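Local coordinates for protein B (Streptococcus agalactiae, PDB 5H6I) that is the secreted CAMP factor, a pore-forming toxin that permeabilises membranes and also binds the Fc part of immunoglobulin G, at residues S49-N54 with D104-I109. Residues are numbered along the deposited sequence; the frame is centred on the assembly and turned at random.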
ATOM      1  N   SER A  49       9.863   8.325   3.943  1.00 59.63           N
ATOM      2  CA  SER A  49       8.956   8.535   5.067  1.00 57.77           C
ATOM      3  C   SER A  49       7.622   9.103   4.600  1.00 68.28           C
ATOM      4  O   SER A  49       6.563   8.722   5.112  1.00 71.02           O
ATOM      5  CB  SER A  49       9.601   9.460   6.099  1.00 64.03           C
ATOM      6  OG  SER A  49       8.824   9.524   7.283  1.00 73.83           O
ATOM      7  N   ILE A  50       7.653  10.012   3.625  1.00 68.88           N
ATOM      8  CA  ILE A  50       6.414  10.540   3.063  1.00 72.70           C
ATOM      9  C   ILE A  50       5.746   9.497   2.178  1.00 74.88           C
ATOM     10  O   ILE A  50       4.518   9.344   2.189  1.00 75.31           O
ATOM     11  CB  ILE A  50       6.694  11.846   2.296  1.00 72.93           C
ATOM     12  CG1 ILE A  50       7.120  12.951   3.265  1.00 79.39           C
ATOM     13  CG2 ILE A  50       5.471  12.278   1.498  1.00 70.66           C
ATOM     14  CD1 ILE A  50       6.102  13.243   4.345  1.00 80.38           C
ATOM     15  N   GLN A  51       6.540   8.752   1.405  1.00 66.17           N
ATOM     16  CA  GLN A  51       5.973   7.729   0.533  1.00 60.50           C
ATOM     17  C   GLN A  51       5.386   6.570   1.329  1.00 69.76           C
ATOM     18  O   GLN A  51       4.410   5.953   0.889  1.00 68.27           O
ATOM     19  CB  GLN A  51       7.038   7.222  -0.438  1.00 54.30           C
ATOM     20  CG  GLN A  51       6.484   6.508  -1.657  1.00 75.18           C
ATOM     21  CD  GLN A  51       7.426   6.577  -2.842  1.00 83.76           C
ATOM     22  OE1 GLN A  51       8.461   7.243  -2.790  1.00 77.70           O
ATOM     23  NE2 GLN A  51       7.073   5.888  -3.921  1.00 75.60           N
ATOM     24  N   LEU A  52       5.954   6.262   2.496  1.00 64.82           N
ATOM     25  CA  LEU A  52       5.482   5.116   3.266  1.00 58.49           C
ATOM     26  C   LEU A  52       4.271   5.454   4.128  1.00 67.49           C
ATOM     27  O   LEU A  52       3.456   4.568   4.409  1.00 74.52           O
ATOM     28  CB  LEU A  52       6.610   4.564   4.140  1.00 61.66           C
ATOM     29  CG  LEU A  52       7.646   3.697   3.418  1.00 60.53           C
ATOM     30  CD1 LEU A  52       8.843   3.436   4.314  1.00 49.69           C
ATOM     31  CD2 LEU A  52       7.029   2.387   2.948  1.00 53.33           C
ATOM     32  N   ARG A  53       4.131   6.711   4.558  1.00 69.19           N
ATOM     33  CA  ARG A  53       2.940   7.083   5.316  1.00 72.33           C
ATOM     34  C   ARG A  53       1.714   7.174   4.416  1.00 74.71           C
ATOM     35  O   ARG A  53       0.594   6.911   4.869  1.00 74.87           O
ATOM     36  CB  ARG A  53       3.167   8.402   6.060  1.00 79.91           C
ATOM     37  CG  ARG A  53       3.513   9.587   5.177  1.00 88.35           C
ATOM     38  CD  ARG A  53       2.306  10.477   4.932  1.00 97.67           C
ATOM     39  NE  ARG A  53       2.697  11.839   4.579  1.00102.88           N
ATOM     40  CZ  ARG A  53       1.918  12.691   3.923  1.00100.41           C
ATOM     41  NH1 ARG A  53       0.703  12.323   3.544  1.00101.45           N
ATOM     42  NH2 ARG A  53       2.356  13.912   3.645  1.00 96.55           N
ATOM     43  N   ASN A  54       1.903   7.542   3.146  1.00 74.37           N
ATOM     44  CA  ASN A  54       0.811   7.460   2.182  1.00 69.08           C
ATOM     45  C   ASN A  54       0.360   6.018   2.004  1.00 85.84           C
ATOM     46  O   ASN A  54      -0.840   5.719   2.017  1.00 83.12           O
ATOM     47  CB  ASN A  54       1.246   8.051   0.840  1.00 79.88           C
ATOM     48  CG  ASN A  54       1.478   9.547   0.905  1.00 90.28           C
ATOM     49  OD1 ASN A  54       0.804  10.260   1.648  1.00 98.27           O
ATOM     50  ND2 ASN A  54       2.435  10.030   0.121  1.00 92.97           N
ATOM     51  N   ASP A 104      13.321  -0.591  -2.770  1.00 55.40           N
ATOM     52  CA  ASP A 104      12.829  -1.885  -3.227  1.00 55.07           C
ATOM     53  C   ASP A 104      11.625  -2.342  -2.414  1.00 56.14           C
ATOM     54  O   ASP A 104      10.746  -3.032  -2.943  1.00 50.72           O
ATOM     55  CB  ASP A 104      13.945  -2.926  -3.160  1.00 45.07           C
ATOM     56  CG  ASP A 104      15.085  -2.619  -4.113  1.00 61.83           C
ATOM     57  OD1 ASP A 104      14.882  -2.732  -5.340  1.00 68.28           O
ATOM     58  OD2 ASP A 104      16.183  -2.263  -3.635  1.00 63.31           O
ATOM     59  N   VAL A 105      11.569  -1.973  -1.132  1.00 48.59           N
ATOM     60  CA  VAL A 105      10.385  -2.257  -0.326  1.00 55.05           C
ATOM     61  C   VAL A 105       9.180  -1.512  -0.884  1.00 52.62           C
ATOM     62  O   VAL A 105       8.115  -2.097  -1.115  1.00 50.89           O
ATOM     63  CB  VAL A 105      10.636  -1.893   1.150  1.00 49.25           C
ATOM     64  CG1 VAL A 105       9.318  -1.784   1.903  1.00 38.48           C
ATOM     65  CG2 VAL A 105      11.543  -2.917   1.805  1.00 44.61           C
ATOM     66  N   ILE A 106       9.338  -0.207  -1.119  1.00 50.58           N
ATOM     67  CA  ILE A 106       8.242   0.598  -1.651  1.00 59.31           C
ATOM     68  C   ILE A 106       7.842   0.110  -3.037  1.00 56.77           C
ATOM     69  O   ILE A 106       6.651   0.015  -3.358  1.00 53.36           O
ATOM     70  CB  ILE A 106       8.634   2.088  -1.665  1.00 49.38           C
ATOM     71  CG1 ILE A 106       8.954   2.567  -0.248  1.00 53.10           C
ATOM     72  CG2 ILE A 106       7.523   2.929  -2.276  1.00 54.23           C
ATOM     73  CD1 ILE A 106       9.588   3.940  -0.194  1.00 61.86           C
ATOM     74  N   GLU A 107       8.829  -0.217  -3.877  1.00 56.61           N
ATOM     75  CA  GLU A 107       8.529  -0.661  -5.235  1.00 54.29           C
ATOM     76  C   GLU A 107       7.752  -1.970  -5.233  1.00 55.67           C
ATOM     77  O   GLU A 107       6.886  -2.188  -6.089  1.00 60.74           O
ATOM     78  CB  GLU A 107       9.821  -0.808  -6.037  1.00 54.96           C
ATOM     79  CG  GLU A 107      10.119   0.369  -6.950  1.00 64.24           C
ATOM     80  CD  GLU A 107      11.578   0.437  -7.352  1.00 61.62           C
ATOM     81  OE1 GLU A 107      12.094   1.559  -7.530  1.00 71.10           O
ATOM     82  OE2 GLU A 107      12.207  -0.633  -7.489  1.00 58.92           O
ATOM     83  N   ALA A 108       8.044  -2.856  -4.279  1.00 56.33           N
ATOM     84  CA  ALA A 108       7.304  -4.109  -4.189  1.00 60.76           C
ATOM     85  C   ALA A 108       5.862  -3.878  -3.756  1.00 57.41           C
ATOM     86  O   ALA A 108       4.966  -4.620  -4.171  1.00 55.87           O
ATOM     87  CB  ALA A 108       8.003  -5.066  -3.225  1.00 55.06           C
ATOM     88  N   ILE A 109       5.616  -2.855  -2.935  1.00 47.95           N
ATOM     89  CA  ILE A 109       4.258  -2.595  -2.468  1.00 57.64           C
ATOM     90  C   ILE A 109       3.410  -1.996  -3.584  1.00 52.99           C
ATOM     91  O   ILE A 109       2.260  -2.399  -3.791  1.00 52.16           O
ATOM     92  CB  ILE A 109       4.287  -1.690  -1.225  1.00 57.81           C
ATOM     93  CG1 ILE A 109       5.030  -2.389  -0.087  1.00 61.03           C
ATOM     94  CG2 ILE A 109       2.874  -1.335  -0.801  1.00 48.62           C
ATOM     95  CD1 ILE A 109       5.707  -1.440   0.870  1.00 61.87           C
TER
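Ile106 reaches across from its helix and pushes its two branches against Gln51 and Leu52, which stand next to each other on the facing helix. Its CG2 methyl lies against one face of the Gln51 carboxamide, nearer the nitrogen end: CG2 of Ile106 is 3.4 Å from Gln51 NE2 and 3.7 Å from Gln51 CD. This is van der Waals contact with a flat polar group, and Gln51 CG extends the same surface, 3.8 Å from Ile106 CG2. The amide gets there because Gln51 sends CG opposite its backbone N (chi1 -161°) and continues extended, laying the chain over the isoleucine.

The other branch of Ile106 goes to Leu52. Leu52 CD2 meets Ile106 CG1 at 3.7 Å, while the terminal Ile106 CD1 comes 4.1 Å from Leu52 CG and 4.2 Å from Gln51 CB, straddling the two residues. With chi1 at -60°, Ile106 places CG1 beside its own backbone N and CG2 opposite it, so the fork spreads over both partners. The contact is small, burying 195 Å², and the CA atoms of Leu52 and Ile106 stand 7.2 Å apart.

Going outward, Ile106 also touches Asp48 and Ile55. Together with Gln51 and Leu52 these line a four-residue hole on one helix face, and Ile106 enters it as a knob, in knobs-into-holes fashion. The contact joins helices 35-58 and 93-115, which run in roughly the same direction within the helical bundle. Helix 65-84 packs alongside both, through Ile72 and Val75 on Leu52 and Val68 on Ile109, while Val105 and Ala108 carry helix 93-115 onto helix 121-139, and Ala108 also meets helix 145-163.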